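Local coordinates for putative membrane protein (Yersinia pestis CO92, PDB 5TF3) that is of unknown function but belongs to the DUF1198 family and folds into a compact all-helical domain, at residues 37-40 with 41-45. Numbering follows the deposited sequence.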
ATOM      1  N   GLN A  37      -1.979 -15.467  -1.379  1.00 38.78           N
ATOM      2  CA  GLN A  37      -2.293 -16.083  -2.667  1.00 39.36           C
ATOM      3  C   GLN A  37      -3.266 -15.228  -3.459  1.00 43.51           C
ATOM      4  O   GLN A  37      -3.087 -15.024  -4.669  1.00 40.03           O
ATOM      5  CB  GLN A  37      -2.870 -17.487  -2.457  1.00 41.72           C
ATOM      6  CG  GLN A  37      -1.874 -18.496  -1.907  1.00 58.43           C
ATOM      7  CD  GLN A  37      -2.553 -19.795  -1.465  1.00 67.10           C
ATOM      8  OE1 GLN A  37      -3.653 -20.127  -1.927  1.00 68.67           O
ATOM      9  NE2 GLN A  37      -1.902 -20.526  -0.561  1.00 72.85           N
HETATM   10  N   MSE A  38      -4.303 -14.716  -2.797  0.55 40.39           N
HETATM   11  CA  MSE A  38      -5.275 -13.831  -3.430  0.55 41.30           C
HETATM   12  C   MSE A  38      -4.615 -12.541  -3.919  0.55 39.73           C
HETATM   13  O   MSE A  38      -4.880 -12.080  -5.032  0.55 40.15           O
HETATM   14  CB  MSE A  38      -6.421 -13.526  -2.452  0.55 43.48           C
HETATM   15  CG  MSE A  38      -7.152 -14.792  -1.953  0.55 49.29           C
HETATM   16 SE   MSE A  38      -8.272 -14.582  -0.334  0.55 66.63          SE
HETATM   17  CE  MSE A  38      -9.675 -13.454  -1.086  0.55 69.19           C
ATOM     18  N   PHE A  39      -3.740 -11.965  -3.086  1.00 37.34           N
ATOM     19  CA  PHE A  39      -3.081 -10.717  -3.461  1.00 35.53           C
ATOM     20  C   PHE A  39      -2.160 -10.928  -4.651  1.00 34.99           C
ATOM     21  O   PHE A  39      -2.154 -10.130  -5.595  1.00 35.63           O
ATOM     22  CB  PHE A  39      -2.301 -10.147  -2.276  1.00 36.15           C
ATOM     23  CG  PHE A  39      -1.510  -8.917  -2.612  1.00 41.90           C
ATOM     24  CD1 PHE A  39      -2.136  -7.676  -2.693  1.00 43.22           C
ATOM     25  CD2 PHE A  39      -0.149  -8.994  -2.846  1.00 43.89           C
ATOM     26  CE1 PHE A  39      -1.408  -6.536  -3.004  1.00 45.38           C
ATOM     27  CE2 PHE A  39       0.591  -7.846  -3.159  1.00 42.24           C
ATOM     28  CZ  PHE A  39      -0.044  -6.621  -3.234  1.00 41.12           C
ATOM     29  N   ILE A  40      -1.376 -12.005  -4.618  1.00 34.87           N
ATOM     30  CA  ILE A  40      -0.452 -12.319  -5.706  1.00 36.87           C
ATOM     31  C   ILE A  40      -1.214 -12.551  -7.001  1.00 39.24           C
ATOM     32  O   ILE A  40      -0.813 -12.079  -8.073  1.00 37.12           O
ATOM     33  CB  ILE A  40       0.395 -13.553  -5.337  1.00 39.05           C
ATOM     34  CG1 ILE A  40       1.429 -13.202  -4.264  1.00 41.03           C
ATOM     35  CG2 ILE A  40       1.003 -14.173  -6.568  1.00 42.49           C
ATOM     36  CD1 ILE A  40       2.068 -11.885  -4.441  1.00 47.54           C
ATOM     37  N   ARG A  41      -2.308 -13.312  -6.926  1.00 43.34           N
ATOM     38  CA  ARG A  41      -3.057 -13.625  -8.136  1.00 47.68           C
ATOM     39  C   ARG A  41      -3.688 -12.376  -8.728  1.00 49.10           C
ATOM     40  O   ARG A  41      -3.709 -12.208  -9.950  1.00 50.90           O
ATOM     41  CB  ARG A  41      -4.128 -14.678  -7.865  1.00 48.19           C
ATOM     42  CG  ARG A  41      -4.884 -15.050  -9.142  1.00 56.83           C
ATOM     43  CD  ARG A  41      -5.821 -16.224  -8.951  1.00 64.53           C
ATOM     44  NE  ARG A  41      -6.702 -15.975  -7.823  1.00 69.07           N
ATOM     45  CZ  ARG A  41      -6.753 -16.726  -6.730  1.00 67.55           C
ATOM     46  NH1 ARG A  41      -5.988 -17.812  -6.618  1.00 65.72           N
ATOM     47  NH2 ARG A  41      -7.584 -16.386  -5.752  1.00 65.30           N
ATOM     48  N   SER A  42      -4.202 -11.478  -7.883  1.00 54.71           N
ATOM     49  CA  SER A  42      -4.833 -10.284  -8.435  1.00 57.83           C
ATOM     50  C   SER A  42      -3.789  -9.317  -8.987  1.00 50.56           C
ATOM     51  O   SER A  42      -4.060  -8.599  -9.956  1.00 51.39           O
ATOM     52  CB  SER A  42      -5.723  -9.607  -7.384  1.00 61.47           C
ATOM     53  OG  SER A  42      -5.022  -8.616  -6.649  1.00 67.58           O
ATOM     54  N   THR A  43      -2.585  -9.306  -8.421  1.00 46.20           N
ATOM     55  CA  THR A  43      -1.573  -8.365  -8.883  1.00 44.80           C
ATOM     56  C   THR A  43      -0.841  -8.864 -10.124  1.00 51.92           C
ATOM     57  O   THR A  43      -0.419  -8.056 -10.957  1.00 61.15           O
ATOM     58  CB  THR A  43      -0.569  -8.084  -7.762  1.00 47.17           C
ATOM     59  OG1 THR A  43      -1.266  -7.595  -6.607  1.00 50.30           O
ATOM     60  CG2 THR A  43       0.429  -7.042  -8.197  1.00 50.07           C
ATOM     61  N   SER A  44      -0.669 -10.175 -10.275  1.00 52.03           N
ATOM     62  CA  SER A  44       0.034 -10.665 -11.454  1.00 52.13           C
ATOM     63  C   SER A  44      -0.884 -10.763 -12.668  1.00 58.75           C
ATOM     64  O   SER A  44      -0.408 -10.701 -13.806  1.00 63.97           O
ATOM     65  CB  SER A  44       0.685 -12.018 -11.152  1.00 54.00           C
ATOM     66  OG  SER A  44      -0.285 -12.966 -10.743  1.00 59.70           O
ATOM     67  N   ASN A  45      -2.190 -10.888 -12.453  1.00 65.28           N
ATOM     68  CA  ASN A  45      -3.153 -11.028 -13.540  1.00 78.92           C
ATOM     69  C   ASN A  45      -3.940  -9.756 -13.809  1.00 83.55           C
ATOM     70  O   ASN A  45      -4.801  -9.754 -14.698  1.00 87.72           O
ATOM     71  CB  ASN A  45      -4.137 -12.165 -13.240  1.00 83.10           C
ATOM     72  CG  ASN A  45      -3.491 -13.535 -13.317  1.00 85.30           C
ATOM     73  OD1 ASN A  45      -3.578 -14.217 -14.340  1.00 91.49           O
ATOM     74  ND2 ASN A  45      -2.840 -13.947 -12.233  1.00 80.41           N
TER
HETATM   75  O   HOH W   1      -7.695 -13.228  -6.327  1.00 52.06           O
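The hydroxyl of T43 lies over the centre of the F39 ring, OG1 3.6 Å above the ring plane, and from there also donates to the backbone one turn back, T43 OG1 to F39 O at 2.9 Å. Both residues set this up through chi1: in F39 (176°) the ring is swung away from its own N and runs beside the carbonyl, whereas in T43 (-57°) OG1 stands anti to that residue's own carbonyl carbon, beside its backbone N, and faces the preceding turn. F39 O thus takes two protons, the second from T43 N at 3.0 Å, and the two donors arrive from opposite faces of the carbonyl plane. The pattern recurs one residue on, where S44 OG reaches I40 O at 2.9 Å while S44 N binds the same oxygen from the other face. Each hydroxyl therefore satisfies its hydrogen on its own helix, in a buried setting. A third doubled carbonyl follows: N45 ND2 meets R41 O in the carbonyl plane, on a lone pair, 3.0 Å away, alongside the backbone bond from N45 N. On the exposed side R41 folds back along the helix; a bend at chi3 (53°) brings one guanidinium face over Q37 O and the CA of M38, and water 1 links R41 NH2 to M38 O through two weak bonds. Regular backbone bonds from R41 N to Q37 O and from S42 N to M38 O complete the turns. On the buried side, F39 packs edge-to-face with Y100 and touches helices 22-29 and 48-65, while I40, T43 and S44 lean on helix 2-17. The arrangement is that of an amphipathic alpha-helix, with serine and threonine hydroxyls bonded to i-4 carbonyls, packed by one side into an all-helical bundle.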